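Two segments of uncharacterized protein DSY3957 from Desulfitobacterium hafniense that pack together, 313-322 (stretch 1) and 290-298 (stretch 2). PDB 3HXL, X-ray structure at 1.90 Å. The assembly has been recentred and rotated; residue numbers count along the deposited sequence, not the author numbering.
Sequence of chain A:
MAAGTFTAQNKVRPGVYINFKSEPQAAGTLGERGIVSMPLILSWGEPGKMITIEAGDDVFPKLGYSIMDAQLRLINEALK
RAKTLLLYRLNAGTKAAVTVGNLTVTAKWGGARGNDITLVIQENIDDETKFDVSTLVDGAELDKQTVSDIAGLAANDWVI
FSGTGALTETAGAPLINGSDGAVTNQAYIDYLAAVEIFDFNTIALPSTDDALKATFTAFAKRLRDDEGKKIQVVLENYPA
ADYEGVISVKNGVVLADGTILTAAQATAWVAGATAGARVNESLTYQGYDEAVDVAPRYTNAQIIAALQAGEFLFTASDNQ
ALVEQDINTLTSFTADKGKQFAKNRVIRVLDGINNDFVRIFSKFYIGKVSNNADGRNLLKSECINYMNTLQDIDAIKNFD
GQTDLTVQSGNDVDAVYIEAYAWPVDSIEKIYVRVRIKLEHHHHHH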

ATOM      1  N   LEU A 313     -10.314 -14.461  -7.455  1.00 12.53           N
ATOM      2  CA  LEU A 313     -11.153 -15.081  -6.441  1.00 15.81           C
ATOM      3  C   LEU A 313     -10.456 -16.187  -5.654  1.00 14.82           C
ATOM      4  O   LEU A 313      -9.485 -16.783  -6.122  1.00 15.74           O
ATOM      5  CB  LEU A 313     -12.405 -15.657  -7.104  1.00 17.26           C
ATOM      6  CG  LEU A 313     -12.115 -16.775  -8.110  1.00 22.66           C
ATOM      7  CD1 LEU A 313     -12.387 -18.135  -7.464  1.00 23.78           C
ATOM      8  CD2 LEU A 313     -12.994 -16.601  -9.333  1.00 29.71           C
ATOM      9  N   PHE A 314     -10.980 -16.455  -4.462  1.00 13.37           N
ATOM     10  CA  PHE A 314     -10.448 -17.488  -3.583  1.00 15.96           C
ATOM     11  C   PHE A 314     -11.316 -18.733  -3.658  1.00 23.04           C
ATOM     12  O   PHE A 314     -12.533 -18.645  -3.832  1.00 17.78           O
ATOM     13  CB  PHE A 314     -10.428 -16.983  -2.137  1.00 11.71           C
ATOM     14  CG  PHE A 314      -9.595 -15.755  -1.942  1.00 21.39           C
ATOM     15  CD1 PHE A 314      -8.209 -15.851  -1.834  1.00 16.72           C
ATOM     16  CD2 PHE A 314     -10.189 -14.498  -1.898  1.00 17.84           C
ATOM     17  CE1 PHE A 314      -7.430 -14.712  -1.701  1.00 16.43           C
ATOM     18  CE2 PHE A 314      -9.416 -13.351  -1.764  1.00 17.45           C
ATOM     19  CZ  PHE A 314      -8.034 -13.456  -1.662  1.00 19.27           C
ATOM     20  N   THR A 315     -10.679 -19.891  -3.526  1.00 13.80           N
ATOM     21  CA  THR A 315     -11.376 -21.167  -3.552  1.00 19.16           C
ATOM     22  C   THR A 315     -10.928 -21.953  -2.324  1.00 21.00           C
ATOM     23  O   THR A 315      -9.734 -21.998  -2.007  1.00 15.53           O
ATOM     24  CB  THR A 315     -11.033 -21.966  -4.838  1.00 19.61           C
ATOM     25  OG1 THR A 315     -11.450 -21.218  -5.989  1.00 20.25           O
ATOM     26  CG2 THR A 315     -11.735 -23.320  -4.835  1.00 20.36           C
ATOM     27  N   ALA A 316     -11.886 -22.552  -1.624  1.00 19.63           N
ATOM     28  CA  ALA A 316     -11.577 -23.320  -0.418  1.00 24.29           C
ATOM     29  C   ALA A 316     -10.996 -24.683  -0.773  1.00 20.85           C
ATOM     30  O   ALA A 316     -11.467 -25.342  -1.696  1.00 24.15           O
ATOM     31  CB  ALA A 316     -12.834 -23.492   0.429  1.00 25.53           C
ATOM     32  N   SER A 317      -9.969 -25.098  -0.036  1.00 23.60           N
ATOM     33  CA  SER A 317      -9.322 -26.385  -0.270  1.00 24.56           C
ATOM     34  C   SER A 317      -8.454 -26.777   0.919  1.00 26.19           C
ATOM     35  O   SER A 317      -7.610 -25.997   1.355  1.00 26.16           O
ATOM     36  CB  SER A 317      -8.462 -26.312  -1.533  1.00 33.05           C
ATOM     37  OG  SER A 317      -7.687 -27.490  -1.698  1.00 37.27           O
ATOM     38  N   ASP A 318      -8.675 -27.973   1.456  1.00 29.77           N
ATOM     39  CA  ASP A 318      -7.887 -28.463   2.588  1.00 34.87           C
ATOM     40  C   ASP A 318      -7.816 -27.433   3.727  1.00 31.41           C
ATOM     41  O   ASP A 318      -6.749 -27.181   4.288  1.00 32.62           O
ATOM     42  CB  ASP A 318      -6.473 -28.818   2.104  1.00 43.11           C
ATOM     43  CG  ASP A 318      -5.660 -29.573   3.145  1.00 60.26           C
ATOM     44  OD1 ASP A 318      -6.112 -30.653   3.587  1.00 59.42           O
ATOM     45  OD2 ASP A 318      -4.563 -29.090   3.512  1.00 61.72           O
ATOM     46  N   ASN A 319      -8.963 -26.848   4.054  1.00 27.45           N
ATOM     47  CA  ASN A 319      -9.078 -25.852   5.118  1.00 24.05           C
ATOM     48  C   ASN A 319      -8.262 -24.585   4.884  1.00 23.37           C
ATOM     49  O   ASN A 319      -7.761 -23.967   5.829  1.00 22.53           O
ATOM     50  CB  ASN A 319      -8.697 -26.460   6.469  1.00 36.87           C
ATOM     51  CG  ASN A 319      -9.577 -27.636   6.843  1.00 45.23           C
ATOM     52  OD1 ASN A 319     -10.805 -27.531   6.841  1.00 42.72           O
ATOM     53  ND2 ASN A 319      -8.953 -28.763   7.167  1.00 48.06           N
ATOM     54  N   GLN A 320      -8.136 -24.197   3.619  1.00 22.13           N
ATOM     55  CA  GLN A 320      -7.413 -22.989   3.260  1.00 22.53           C
ATOM     56  C   GLN A 320      -8.175 -22.253   2.163  1.00 20.99           C
ATOM     57  O   GLN A 320      -9.022 -22.835   1.490  1.00 20.76           O
ATOM     58  CB  GLN A 320      -6.004 -23.323   2.764  1.00 27.15           C
ATOM     59  CG  GLN A 320      -5.134 -24.037   3.786  1.00 23.49           C
ATOM     60  CD  GLN A 320      -3.701 -24.185   3.315  1.00 41.02           C
ATOM     61  OE1 GLN A 320      -3.447 -24.629   2.192  1.00 32.37           O
ATOM     62  NE2 GLN A 320      -2.749 -23.819   4.175  1.00 33.09           N
ATOM     63  N   ALA A 321      -7.878 -20.967   2.013  1.00 15.61           N
ATOM     64  CA  ALA A 321      -8.494 -20.132   0.989  1.00 18.67           C
ATOM     65  C   ALA A 321      -7.397 -19.899  -0.043  1.00 18.94           C
ATOM     66  O   ALA A 321      -6.515 -19.070   0.162  1.00 23.29           O
ATOM     67  CB  ALA A 321      -8.939 -18.803   1.593  1.00 16.44           C
ATOM     68  N   LEU A 322      -7.431 -20.641  -1.141  1.00 14.17           N
ATOM     69  CA  LEU A 322      -6.409 -20.489  -2.163  1.00 13.79           C
ATOM     70  C   LEU A 322      -6.797 -19.535  -3.278  1.00 18.40           C
ATOM     71  O   LEU A 322      -7.965 -19.444  -3.651  1.00 15.38           O
ATOM     72  CB  LEU A 322      -6.071 -21.849  -2.766  1.00 19.74           C
ATOM     73  CG  LEU A 322      -5.080 -22.743  -2.008  1.00 31.35           C
ATOM     74  CD1 LEU A 322      -5.308 -22.683  -0.518  1.00 38.14           C
ATOM     75  CD2 LEU A 322      -5.205 -24.161  -2.532  1.00 20.26           C
TER
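Stretch 2 (290-298) EAVDVAPRY

Stretch 1 is a β-hairpin. Its two strands are joined by a type I' turn from Ser317 to Gln320, with Asp318 and Asn319 both in the left-handed region that this turn demands, and paired backbone hydrogen bonds tie Thr315 to Leu322 and Ser317 to Gln320. Stretch 2 is extended only in short runs: short strands before and after a corner at Asp293 belong to different sheets or faces. It lies on the side of the hairpin toward which Ala316 and Ala321 direct their CB atoms. Numbering rises together where the stretches are closest, the CA atoms of Gln320 and Val292 being 4.2 Å apart and those of Ala321 and Asp293 5.1 Å; stretch 2 then turns across the hairpin toward Ala316. No direct hydrogen bond joins the two stretches, so the fit rests on apolar contacts, two CA-H...O contacts and bridging water.

Val294 covers the most surface. It points toward the hairpin, with chi1 in the m well, and its CG1 lies 3.5 Å from Phe314 CB, 3.5 Å from Ala316 N and 3.6 Å from Ala321 CB, thus touching both strands. A branched, apolar residue suits an extended backbone and fills this buried place without leaving a polar group unsatisfied.

Ala316 comes next. Its CB is 4.2 Å from Val294 CG2, and the same methyl lies close to a charged pair: Ala316 CB is 3.4 Å from Asp293 OD1 and 3.7 Å from Arg297 NH2. That pair is internal to stretch 2. Asp293 OD1 accepts from Arg297 NE and Arg297 NH2, each at 2.9 Å, in a salt bridge, and from the backbone Val294 N at 2.8 Å. The carboxylate thereby braces the corner, and the methyl rests against polar atoms that already have partners.

Ala321, on the second strand, completes the centre. Its CB meets Ala291 CB at 3.6 Å and Asp293 O at 3.6 Å; the two methyls touch, Ala321 pointing toward stretch 2 and Ala291 sideways. Nearby, Val292 meets the turn through its backbone and CB, the rest of its side chain pointing away. Val292 CA approaches Asn319 O at 3.2 Å, and Asn319 CA approaches Val292 O at 3.5 Å, a reciprocal pair of CA-H...O contacts in place of conventional hydrogen bonds.

Water supplies the missing polar links. One molecule donates to Ala291 O at 2.8 Å and accepts from Ala321 N at 3.0 Å; a second donates to Val292 O at 2.6 Å and to Asn319 OD1 at 3.0 Å, so the amide side chain of Asn319 helps hold the turn to stretch 2.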

ATOM      1  N   GLU A 290      -3.811 -17.009   7.151  1.00 22.92           N
ATOM      2  CA  GLU A 290      -4.759 -17.054   8.288  1.00 25.38           C
ATOM      3  C   GLU A 290      -6.181 -17.491   7.907  1.00 17.23           C
ATOM      4  O   GLU A 290      -7.013 -17.709   8.786  1.00 19.20           O
ATOM      5  CB  GLU A 290      -4.783 -15.708   9.055  1.00 27.86           C
ATOM      6  CG  GLU A 290      -5.652 -15.681  10.327  1.00 36.10           C
ATOM      7  CD  GLU A 290      -5.631 -14.341  11.061  1.00 37.29           C
ATOM      8  OE1 GLU A 290      -5.064 -13.368  10.524  1.00 27.35           O
ATOM      9  OE2 GLU A 290      -6.185 -14.271  12.185  1.00 31.38           O
ATOM     10  N   ALA A 291      -6.449 -17.642   6.613  1.00 17.94           N
ATOM     11  CA  ALA A 291      -7.783 -18.028   6.162  1.00 15.38           C
ATOM     12  C   ALA A 291      -8.012 -19.533   6.125  1.00 14.21           C
ATOM     13  O   ALA A 291      -7.124 -20.298   5.762  1.00 19.46           O
ATOM     14  CB  ALA A 291      -8.047 -17.438   4.789  1.00 14.90           C
ATOM     15  N   VAL A 292      -9.223 -19.952   6.482  1.00 21.56           N
ATOM     16  CA  VAL A 292      -9.537 -21.372   6.471  1.00 21.59           C
ATOM     17  C   VAL A 292     -10.714 -21.734   5.571  1.00 24.26           C
ATOM     18  O   VAL A 292     -11.038 -22.911   5.406  1.00 19.91           O
ATOM     19  CB  VAL A 292      -9.795 -21.894   7.907  1.00 20.90           C
ATOM     20  CG1 VAL A 292      -8.553 -21.650   8.762  1.00 22.28           C
ATOM     21  CG2 VAL A 292     -11.007 -21.190   8.526  1.00 20.87           C
ATOM     22  N   ASP A 293     -11.343 -20.731   4.974  1.00 15.53           N
ATOM     23  CA  ASP A 293     -12.476 -20.976   4.089  1.00 18.71           C
ATOM     24  C   ASP A 293     -12.674 -19.703   3.264  1.00 18.14           C
ATOM     25  O   ASP A 293     -12.000 -18.702   3.498  1.00 20.60           O
ATOM     26  CB  ASP A 293     -13.730 -21.272   4.934  1.00 17.33           C
ATOM     27  CG  ASP A 293     -14.785 -22.073   4.176  1.00 22.37           C
ATOM     28  OD1 ASP A 293     -14.692 -22.184   2.937  1.00 19.92           O
ATOM     29  OD2 ASP A 293     -15.723 -22.586   4.828  1.00 26.95           O
ATOM     30  N   VAL A 294     -13.584 -19.738   2.297  1.00 20.31           N
ATOM     31  CA  VAL A 294     -13.845 -18.559   1.479  1.00 19.64           C
ATOM     32  C   VAL A 294     -15.323 -18.203   1.612  1.00 23.40           C
ATOM     33  O   VAL A 294     -16.132 -19.047   1.996  1.00 20.37           O
ATOM     34  CB  VAL A 294     -13.480 -18.813  -0.016  1.00 21.77           C
ATOM     35  CG1 VAL A 294     -12.055 -19.349  -0.109  1.00 15.15           C
ATOM     36  CG2 VAL A 294     -14.454 -19.796  -0.653  1.00 22.35           C
ATOM     37  N   ALA A 295     -15.671 -16.954   1.313  1.00 18.16           N
ATOM     38  CA  ALA A 295     -17.058 -16.516   1.415  1.00 20.96           C
ATOM     39  C   ALA A 295     -17.372 -15.422   0.402  1.00 19.44           C
ATOM     40  O   ALA A 295     -16.841 -14.319   0.476  1.00 17.10           O
ATOM     41  CB  ALA A 295     -17.352 -16.028   2.829  1.00 20.41           C
ATOM     42  N   PRO A 296     -18.278 -15.710  -0.543  1.00 25.57           N
ATOM     43  CA  PRO A 296     -18.945 -17.010  -0.667  1.00 22.85           C
ATOM     44  C   PRO A 296     -18.160 -18.039  -1.465  1.00 24.55           C
ATOM     45  O   PRO A 296     -17.087 -17.749  -2.002  1.00 21.17           O
ATOM     46  CB  PRO A 296     -20.252 -16.644  -1.353  1.00 30.73           C
ATOM     47  CG  PRO A 296     -19.817 -15.564  -2.293  1.00 29.06           C
ATOM     48  CD  PRO A 296     -18.909 -14.711  -1.423  1.00 25.92           C
ATOM     49  N   ARG A 297     -18.705 -19.249  -1.525  1.00 24.13           N
ATOM     50  CA  ARG A 297     -18.103 -20.334  -2.284  1.00 22.53           C
ATOM     51  C   ARG A 297     -18.817 -20.375  -3.627  1.00 25.50           C
ATOM     52  O   ARG A 297     -19.954 -19.919  -3.739  1.00 21.15           O
ATOM     53  CB  ARG A 297     -18.284 -21.669  -1.566  1.00 28.13           C
ATOM     54  CG  ARG A 297     -17.430 -21.832  -0.323  1.00 30.86           C
ATOM     55  CD  ARG A 297     -17.546 -23.249   0.199  1.00 37.15           C
ATOM     56  NE  ARG A 297     -16.533 -23.552   1.201  1.00 34.87           N
ATOM     57  CZ  ARG A 297     -16.355 -24.756   1.732  1.00 44.59           C
ATOM     58  NH1 ARG A 297     -17.128 -25.766   1.354  1.00 42.54           N
ATOM     59  NH2 ARG A 297     -15.402 -24.955   2.635  1.00 35.73           N
ATOM     60  N   TYR A 298     -18.151 -20.927  -4.637  1.00 21.73           N
ATOM     61  CA  TYR A 298     -18.709 -21.010  -5.982  1.00 24.13           C
ATOM     62  C   TYR A 298     -18.601 -22.420  -6.542  1.00 27.72           C
ATOM     63  O   TYR A 298     -17.775 -23.218  -6.093  1.00 28.58           O
ATOM     64  CB  TYR A 298     -17.954 -20.062  -6.922  1.00 25.43           C
ATOM     65  CG  TYR A 298     -17.936 -18.613  -6.483  1.00 20.17           C
ATOM     66  CD1 TYR A 298     -19.096 -17.841  -6.517  1.00 21.61           C
ATOM     67  CD2 TYR A 298     -16.759 -18.016  -6.033  1.00 25.51           C
ATOM     68  CE1 TYR A 298     -19.089 -16.506  -6.109  1.00 25.01           C
ATOM     69  CE2 TYR A 298     -16.734 -16.679  -5.623  1.00 23.73           C
ATOM     70  CZ  TYR A 298     -17.901 -15.934  -5.662  1.00 22.24           C
ATOM     71  OH  TYR A 298     -17.894 -14.635  -5.233  1.00 17.24           O
TER
HETATM   72  O   HOH W   1      -5.471 -19.939   3.573  1.00 22.54           O
HETATM   73  O   HOH W   2     -11.885 -24.749   7.116  1.00 46.49           O